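ABC transporter substrate-binding protein (PDB 3LKV) probably serves as the substrate-binding component of an ABC transporter and binds phenylalanine between its two lobes in this crystal. Local coordinates at residues P149-A154 with L200-V205. Numbering follows the deposited sequence.
Sequences PGEANA and LIDNTV. With PHE (phenylalanine), chain B.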
# COMPACT_ATOMS: atom_id res chain seq x y z
N PRO A 149 10.58 -3.25 -30.97
CA PRO A 149 9.81 -4.05 -31.88
C PRO A 149 9.27 -5.31 -31.22
O PRO A 149 8.38 -5.89 -31.78
CB PRO A 149 10.79 -4.37 -33.01
CG PRO A 149 12.10 -4.34 -32.39
CD PRO A 149 12.01 -3.26 -31.30
N GLY A 150 9.75 -5.66 -30.03
CA GLY A 150 9.15 -6.74 -29.21
C GLY A 150 7.85 -6.37 -28.53
O GLY A 150 7.19 -7.22 -27.98
N GLU A 151 7.44 -5.09 -28.58
CA GLU A 151 6.18 -4.68 -27.98
C GLU A 151 5.10 -4.44 -29.04
O GLU A 151 5.16 -3.46 -29.79
CB GLU A 151 6.38 -3.39 -27.19
CG GLU A 151 7.15 -3.52 -25.88
CD GLU A 151 7.14 -2.19 -25.06
OE1 GLU A 151 6.09 -1.49 -24.92
OE2 GLU A 151 8.21 -1.89 -24.51
N ALA A 152 4.06 -5.26 -29.02
CA ALA A 152 3.03 -5.16 -30.06
C ALA A 152 2.40 -3.78 -30.04
O ALA A 152 1.95 -3.26 -31.07
CB ALA A 152 1.95 -6.30 -29.94
N ASN A 153 2.31 -3.17 -28.86
CA ASN A 153 1.81 -1.80 -28.82
C ASN A 153 2.65 -0.84 -29.65
O ASN A 153 2.07 0.00 -30.36
CB ASN A 153 1.71 -1.23 -27.39
CG ASN A 153 2.87 -1.54 -26.58
OD1 ASN A 153 3.17 -2.74 -26.36
ND2 ASN A 153 3.57 -0.51 -26.10
N ALA A 154 3.98 -0.98 -29.58
CA ALA A 154 4.86 -0.07 -30.32
C ALA A 154 4.69 -0.31 -31.83
O ALA A 154 4.65 0.64 -32.61
CB ALA A 154 6.34 -0.24 -29.91
N LEU A 200 6.82 7.77 -27.89
CA LEU A 200 5.53 7.12 -27.97
C LEU A 200 5.17 6.28 -26.73
O LEU A 200 5.95 6.14 -25.77
CB LEU A 200 5.39 6.34 -29.28
CG LEU A 200 6.40 5.35 -29.72
CD1 LEU A 200 6.61 4.48 -28.62
CD2 LEU A 200 5.92 4.57 -30.93
N ILE A 201 3.95 5.77 -26.79
CA ILE A 201 3.39 4.85 -25.79
C ILE A 201 4.04 3.48 -25.96
O ILE A 201 3.47 2.52 -26.56
CB ILE A 201 1.86 4.83 -25.90
CG1 ILE A 201 1.32 6.23 -25.67
CG2 ILE A 201 1.17 3.80 -24.90
CD1 ILE A 201 1.72 6.88 -24.31
N ASP A 202 5.23 3.40 -25.39
CA ASP A 202 6.03 2.20 -25.40
C ASP A 202 6.63 2.10 -24.01
O ASP A 202 7.18 3.07 -23.52
CB ASP A 202 7.11 2.39 -26.47
CG ASP A 202 8.22 1.35 -26.46
OD1 ASP A 202 8.84 1.10 -25.38
OD2 ASP A 202 8.50 0.81 -27.60
N ASN A 203 6.56 0.92 -23.40
CA ASN A 203 7.06 0.69 -22.03
C ASN A 203 8.57 0.80 -21.86
O ASN A 203 9.06 1.24 -20.83
CB ASN A 203 6.57 -0.69 -21.55
CG ASN A 203 5.05 -0.77 -21.49
OD1 ASN A 203 4.43 -0.09 -20.64
ND2 ASN A 203 4.44 -1.53 -22.42
N THR A 204 9.31 0.40 -22.88
CA THR A 204 10.76 0.51 -22.90
C THR A 204 11.17 1.96 -22.95
O THR A 204 12.04 2.38 -22.19
CB THR A 204 11.37 -0.19 -24.11
OG1 THR A 204 10.80 -1.52 -24.26
CG2 THR A 204 12.90 -0.28 -23.96
N VAL A 205 10.56 2.73 -23.82
CA VAL A 205 10.78 4.19 -23.82
C VAL A 205 10.37 4.83 -22.50
O VAL A 205 11.16 5.54 -21.89
CB VAL A 205 10.04 4.91 -24.99
CG1 VAL A 205 10.15 6.47 -24.87
CG2 VAL A 205 10.63 4.47 -26.35
N PHE B . -0.28 1.34 -23.82
CA PHE B . 1.02 0.69 -23.40
C PHE B . 0.94 -0.83 -23.70
O PHE B . 0.06 -1.21 -24.53
CB PHE B . 1.37 0.99 -21.93
CG PHE B . 1.92 2.40 -21.72
CD1 PHE B . 3.22 2.73 -22.15
CD2 PHE B . 1.16 3.39 -21.14
CE1 PHE B . 3.71 3.98 -22.00
CE2 PHE B . 1.64 4.65 -20.97
CZ PHE B . 2.91 4.98 -21.40
OXT PHE B . 1.70 -1.69 -23.19
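The phenylalanine pocket in the cleft between the two lobes is walled on one side by this contact, where the N-terminal ends of helices 152-167 and 203-207 meet. Glu151, the N-cap of the first helix, reaches across with its chain extended beyond CG and lays its carboxylate over the start of the second. Glu151 OE1 accepts three hydrogen bonds: backbone Asn203 N on its syn lone pair (2.9 Å), Asn153 ND2 on the anti one, and Asn203 ND2 from above the carboxylate plane, a more bent approach at 133°. Glu151 OE2 takes Thr204 OG1 almost along its C-O axis (2.6 Å) and Thr204 N on its syn lone pair. The five donors, with the partial positive charge of the helix N-terminus, probably offset the repulsion between this carboxylate and that of Asp202, whose OD1 lies 3.2 Å from Glu151 OE2. Asp202 suits the N-cap of helix 203-207: with CG anti to the backbone N, its OD1 receives Val205 N at 2.8 Å, while OD2 accepts from Asn148 N.

An amide suits Asn153 because its two N-H groups serve two acceptors, Glu151 OE1 in its own loop and Ile201 O across the contact. Its CG occupies the crowded position between backbone N and carbonyl carbon (chi1 43°), so that Asn153 ND2 donates in plane to Ile201 O at 3.1 Å. Asn203 ND2 divides its protons between Glu151 OE1 and the ligand carboxylate, meeting PHE OXT at 2.9 Å; Glu151 is therefore a second-shell residue that orients a first-shell amide. Ile201, centre of an inverse gamma turn, applies its CD1 to the ligand ring near CZ (3.7 Å). Ligand-gripping loops that follow parallel strands, here 142-147 and 196-199, and lead into helices are typical of the periplasmic-binding-protein fold.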